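Local coordinates for protein polysialic acid O-acetyltransferase (Escherichia coli, PDB 3JQY) that transfers acetyl groups from acetyl-CoA to the O7 or O9 hydroxyls of long capsular polysialic acid chains as a trimeric left-handed beta-helix enzyme, at residues B[112-115]-B[116-120]; B[120-123]-B[124-127]. All blocks are in the same frame, centred on the assembly; numbering follows the deposited sequence.

Contact 1: residues B[112-115]-B[116-120]; sequences TTIG and AGFEV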
ATOM      1  N   THR B 112      20.094  -4.453 -14.252  1.00 12.68           N
ATOM      2  CA  THR B 112      18.821  -4.033 -13.691  1.00 11.78           C
ATOM      3  C   THR B 112      18.883  -4.131 -12.167  1.00 11.18           C
ATOM      4  O   THR B 112      19.453  -5.077 -11.624  1.00 14.58           O
ATOM      5  CB  THR B 112      17.676  -4.893 -14.259  1.00 13.98           C
ATOM      6  OG1 THR B 112      17.326  -4.403 -15.563  1.00 11.81           O
ATOM      7  CG2 THR B 112      16.455  -4.866 -13.346  1.00 12.65           C
ATOM      8  N   THR B 113      18.323  -3.141 -11.477  1.00 11.41           N
ATOM      9  CA  THR B 113      18.298  -3.152 -10.018  1.00 10.71           C
ATOM     10  C   THR B 113      16.877  -3.301  -9.508  1.00 13.19           C
ATOM     11  O   THR B 113      15.949  -2.693 -10.040  1.00 11.82           O
ATOM     12  CB  THR B 113      18.952  -1.892  -9.417  1.00 13.13           C
ATOM     13  OG1 THR B 113      18.222  -0.720  -9.813  1.00 14.86           O
ATOM     14  CG2 THR B 113      20.382  -1.777  -9.916  1.00 12.37           C
ATOM     15  N   ILE B 114      16.713  -4.135  -8.487  1.00 10.93           N
ATOM     16  CA  ILE B 114      15.386  -4.452  -7.972  1.00 10.69           C
ATOM     17  C   ILE B 114      15.388  -4.347  -6.455  1.00 13.13           C
ATOM     18  O   ILE B 114      16.203  -4.978  -5.773  1.00 14.67           O
ATOM     19  CB  ILE B 114      14.955  -5.867  -8.392  1.00 12.49           C
ATOM     20  CG1 ILE B 114      14.806  -5.945  -9.920  1.00 12.74           C
ATOM     21  CG2 ILE B 114      13.683  -6.268  -7.666  1.00 13.04           C
ATOM     22  CD1 ILE B 114      14.731  -7.363 -10.478  1.00 17.26           C
ATOM     23  N   GLY B 115      14.471  -3.541  -5.932  1.00 13.88           N
ATOM     24  CA  GLY B 115      14.400  -3.282  -4.505  1.00 13.36           C
ATOM     25  C   GLY B 115      13.706  -4.353  -3.677  1.00 13.39           C
ATOM     26  O   GLY B 115      13.019  -5.231  -4.201  1.00 13.98           O
ATOM     27  N   ALA B 116      13.881  -4.262  -2.361  1.00 15.44           N
ATOM     28  CA  ALA B 116      13.270  -5.205  -1.435  1.00 15.25           C
ATOM     29  C   ALA B 116      11.753  -5.215  -1.590  1.00 14.68           C
ATOM     30  O   ALA B 116      11.145  -4.189  -1.882  1.00 11.60           O
ATOM     31  CB  ALA B 116      13.660  -4.852   0.009  1.00 16.42           C
ATOM     32  N   GLY B 117      11.141  -6.374  -1.377  1.00 13.31           N
ATOM     33  CA  GLY B 117       9.697  -6.477  -1.447  1.00 10.71           C
ATOM     34  C   GLY B 117       9.203  -6.863  -2.828  1.00 11.39           C
ATOM     35  O   GLY B 117       8.004  -6.914  -3.071  1.00 14.30           O
ATOM     36  N   PHE B 118      10.135  -7.138  -3.730  1.00 11.75           N
ATOM     37  CA  PHE B 118       9.811  -7.592  -5.086  1.00  8.94           C
ATOM     38  C   PHE B 118       9.066  -8.923  -5.050  1.00  9.84           C
ATOM     39  O   PHE B 118       9.447  -9.827  -4.303  1.00 13.56           O
ATOM     40  CB  PHE B 118      11.116  -7.740  -5.859  1.00  9.78           C
ATOM     41  CG  PHE B 118      10.949  -8.072  -7.317  1.00 10.44           C
ATOM     42  CD1 PHE B 118      10.282  -7.213  -8.171  1.00 10.76           C
ATOM     43  CD2 PHE B 118      11.526  -9.224  -7.841  1.00  9.70           C
ATOM     44  CE1 PHE B 118      10.169  -7.508  -9.527  1.00 10.29           C
ATOM     45  CE2 PHE B 118      11.415  -9.527  -9.186  1.00 13.63           C
ATOM     46  CZ  PHE B 118      10.734  -8.671 -10.030  1.00 12.42           C
ATOM     47  N   GLU B 119       7.996  -9.040  -5.839  1.00 11.43           N
ATOM     48  CA  GLU B 119       7.281 -10.315  -5.987  1.00 12.45           C
ATOM     49  C   GLU B 119       6.928 -10.553  -7.447  1.00 12.12           C
ATOM     50  O   GLU B 119       6.429  -9.648  -8.118  1.00 11.59           O
ATOM     51  CB  GLU B 119       5.961 -10.327  -5.199  1.00 14.36           C
ATOM     52  CG  GLU B 119       6.009  -9.836  -3.759  1.00 23.46           C
ATOM     53  CD  GLU B 119       4.616  -9.769  -3.135  1.00 32.41           C
ATOM     54  OE1 GLU B 119       3.705 -10.463  -3.645  1.00 23.05           O
ATOM     55  OE2 GLU B 119       4.428  -9.023  -2.142  1.00 21.60           O
ATOM     56  N   VAL B 120       7.168 -11.770  -7.935  1.00 11.61           N
ATOM     57  CA  VAL B 120       6.662 -12.176  -9.247  1.00 12.97           C
ATOM     58  C   VAL B 120       5.706 -13.354  -9.104  1.00 11.84           C
ATOM     59  O   VAL B 120       6.035 -14.344  -8.447  1.00 13.26           O
ATOM     60  CB  VAL B 120       7.795 -12.574 -10.212  1.00 12.83           C
ATOM     61  CG1 VAL B 120       7.203 -13.107 -11.516  1.00 12.50           C
ATOM     62  CG2 VAL B 120       8.702 -11.379 -10.482  1.00 11.08           C
TER
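Ile114 and Phe118 meet inside a corner of the left-handed beta-helix. The chain turns here from strand 113-114 into strand 119-121. The corner is a type II beta turn from Gly115 to Phe118. Phe118 N donates to Gly115 O across the turn, but the bond is weak: 3.5 Å long and bent to 133° at the hydrogen. Gly117 sits at the third position of the turn with a positive phi, a conformation that glycine adopts easily.

The side chains on both flanks of the turn point inward. Ile114 CG2 lies over one face of the Phe118 ring and makes a CH-pi contact. Ile114 CG2 is offset toward the rim and comes within 3.3 Å of Phe118 CG. The ring reaches this spot because CG stands anti to the backbone N (chi1 -174°). Both side chains are buried. Ile94 and Ile108 also pack on Ile114, while Ile129 and Leu141 pack on Phe118. The methyl carbon Ile114 CG2 stands 3.7 Å from the centroid of the Phe118 ring, 27° off its normal.

Contact 2: residues B[120-123]-B[124-127]; sequences VVTD and KCNV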
ATOM      1  N   VAL B 120       7.168 -11.770  -7.935  1.00 11.61           N
ATOM      2  CA  VAL B 120       6.662 -12.176  -9.247  1.00 12.97           C
ATOM      3  C   VAL B 120       5.706 -13.354  -9.104  1.00 11.84           C
ATOM      4  O   VAL B 120       6.035 -14.344  -8.447  1.00 13.26           O
ATOM      5  CB  VAL B 120       7.795 -12.574 -10.212  1.00 12.83           C
ATOM      6  CG1 VAL B 120       7.203 -13.107 -11.516  1.00 12.50           C
ATOM      7  CG2 VAL B 120       8.702 -11.379 -10.482  1.00 11.08           C
ATOM      8  N   VAL B 121       4.526 -13.233  -9.715  1.00  8.22           N
ATOM      9  CA  VAL B 121       3.505 -14.281  -9.687  1.00 12.29           C
ATOM     10  C   VAL B 121       3.216 -14.717 -11.124  1.00 13.90           C
ATOM     11  O   VAL B 121       2.938 -13.881 -11.973  1.00 14.24           O
ATOM     12  CB  VAL B 121       2.189 -13.741  -9.085  1.00 13.16           C
ATOM     13  CG1 VAL B 121       1.153 -14.853  -8.972  1.00 20.01           C
ATOM     14  CG2 VAL B 121       2.444 -13.085  -7.735  1.00 20.98           C
ATOM     15  N   THR B 122       3.262 -16.020 -11.394  1.00 14.56           N
ATOM     16  CA  THR B 122       3.009 -16.515 -12.746  1.00 12.13           C
ATOM     17  C   THR B 122       2.064 -17.712 -12.758  1.00 16.24           C
ATOM     18  O   THR B 122       1.711 -18.253 -11.712  1.00 14.90           O
ATOM     19  CB  THR B 122       4.311 -16.985 -13.421  1.00 17.00           C
ATOM     20  OG1 THR B 122       4.900 -18.025 -12.629  1.00 15.79           O
ATOM     21  CG2 THR B 122       5.304 -15.843 -13.559  1.00 14.93           C
ATOM     22  N   ASP B 123       1.671 -18.121 -13.961  1.00 16.28           N
ATOM     23  CA  ASP B 123       0.962 -19.382 -14.167  1.00 15.69           C
ATOM     24  C   ASP B 123       0.982 -19.706 -15.652  1.00 18.45           C
ATOM     25  O   ASP B 123       0.187 -19.163 -16.425  1.00 16.01           O
ATOM     26  CB  ASP B 123      -0.478 -19.295 -13.655  1.00 19.94           C
ATOM     27  CG  ASP B 123      -1.222 -20.617 -13.765  1.00 25.69           C
ATOM     28  OD1 ASP B 123      -0.625 -21.613 -14.225  1.00 27.08           O
ATOM     29  OD2 ASP B 123      -2.410 -20.661 -13.384  1.00 37.15           O
ATOM     30  N   LYS B 124       1.914 -20.574 -16.043  1.00 12.77           N
ATOM     31  CA  LYS B 124       2.126 -20.920 -17.447  1.00 14.83           C
ATOM     32  C   LYS B 124       2.169 -19.663 -18.301  1.00 18.28           C
ATOM     33  O   LYS B 124       1.465 -19.544 -19.306  1.00 17.33           O
ATOM     34  CB  LYS B 124       1.041 -21.876 -17.953  1.00 19.07           C
ATOM     35  CG  LYS B 124       1.346 -22.467 -19.329  1.00 27.52           C
ATOM     36  CD  LYS B 124       0.422 -23.634 -19.675  1.00 33.65           C
ATOM     37  CE  LYS B 124       1.094 -24.986 -19.435  1.00 44.49           C
ATOM     38  NZ  LYS B 124       1.294 -25.318 -17.994  1.00 37.00           N
ATOM     39  N   CYS B 125       2.996 -18.712 -17.888  1.00 13.58           N
ATOM     40  CA  CYS B 125       3.146 -17.475 -18.638  1.00 14.13           C
ATOM     41  C   CYS B 125       4.528 -16.874 -18.405  1.00 18.36           C
ATOM     42  O   CYS B 125       5.371 -17.474 -17.743  1.00 17.39           O
ATOM     43  CB  CYS B 125       2.037 -16.473 -18.293  1.00 14.77           C
ATOM     44  SG  CYS B 125       2.072 -15.861 -16.599  1.00 17.08           S
ATOM     45  N   ASN B 126       4.766 -15.696 -18.963  1.00 15.05           N
ATOM     46  CA  ASN B 126       6.114 -15.139 -18.951  1.00 11.18           C
ATOM     47  C   ASN B 126       6.142 -13.776 -18.301  1.00 14.22           C
ATOM     48  O   ASN B 126       5.257 -12.959 -18.530  1.00 12.72           O
ATOM     49  CB  ASN B 126       6.651 -15.037 -20.375  1.00 15.92           C
ATOM     50  CG  ASN B 126       6.621 -16.370 -21.102  1.00 21.87           C
ATOM     51  OD1 ASN B 126       6.295 -16.438 -22.289  1.00 29.91           O
ATOM     52  ND2 ASN B 126       6.945 -17.438 -20.385  1.00 15.01           N
ATOM     53  N   VAL B 127       7.156 -13.538 -17.480  1.00 11.04           N
ATOM     54  CA  VAL B 127       7.391 -12.204 -16.956  1.00  9.46           C
ATOM     55  C   VAL B 127       8.823 -11.838 -17.301  1.00 13.00           C
ATOM     56  O   VAL B 127       9.745 -12.585 -17.002  1.00 11.12           O
ATOM     57  CB  VAL B 127       7.158 -12.129 -15.437  1.00 10.50           C
ATOM     58  CG1 VAL B 127       7.597 -10.777 -14.912  1.00 12.30           C
ATOM     59  CG2 VAL B 127       5.676 -12.375 -15.117  1.00 12.45           C
TER
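Thr122 OG1 is gripped by groups of the preceding coil, while the rest of its side chain touches Cys125 and Val127. The hydroxyl is hydrogen-bonded to Val99 O and Thr101 N, and weakly to Ser104 OG. With chi1 at 59°, OG1 lies between the backbone N and the carbonyl carbon. This puts Thr122 CG2 anti to the carbonyl carbon, 3.8 Å from Val127 CG2.

The bond across the turn runs to sulfur. Asp123 N donates to Cys125 SG at 3.5 Å, and the bond is nearly straight at 171°. Cys125 SG is swung between its own backbone N and carbonyl carbon, which brings it back toward the peptide of Asp123. Cys125 SG also lies 4.0 Å from Thr122 CB. The buried thiol thus both accepts a backbone N-H and packs against Thr122.

Further in, Val120 and Val127 lie alongside each other, pointing opposite ways. Their branches Val120 CG1 and Val127 CG2 meet at 4.0 Å. Asp123 and Lys124 form the outer tip of the turn. Their side chains cross there, but Asp123 OD1 and Lys124 NZ stay 5.6 Å apart, too far for a salt bridge, though a weak attraction is possible. Lys124 NZ is hydrogen-bonded to Lys102 O.

The chain changes direction at Lys124, whose phi and psi are both positive. It leaves strand 119-121 and enters strand 126-129. The side chain of Val121 lies about 6 Å from Gly146, and that of Cys125 about 7 Å from the side chain of Lys180. Gly146 and Lys180 probably bind acetyl-CoA. The bend is a corner of the left-handed beta-helix of the hexapeptide repeat acyltransferases.

In the fold
From the N terminus, the chain runs along strand 113-114 and rounds the turn of contact 1. It then follows strand 119-121, rounds the corner of contact 2 and goes on into strand 126-129. The two contacts come one after the other and do not nest or cross. Each closes a short local turn, and they share Val120, with centres about 15 Å apart. The three strands belong to three different faces of the beta-helix, so the two turns are successive corners of one coil. Contact 1 joins the face of strand 113-114 to that of 119-121, and contact 2 joins this second face to that of 126-129. The coil lies near the middle of the beta-helix.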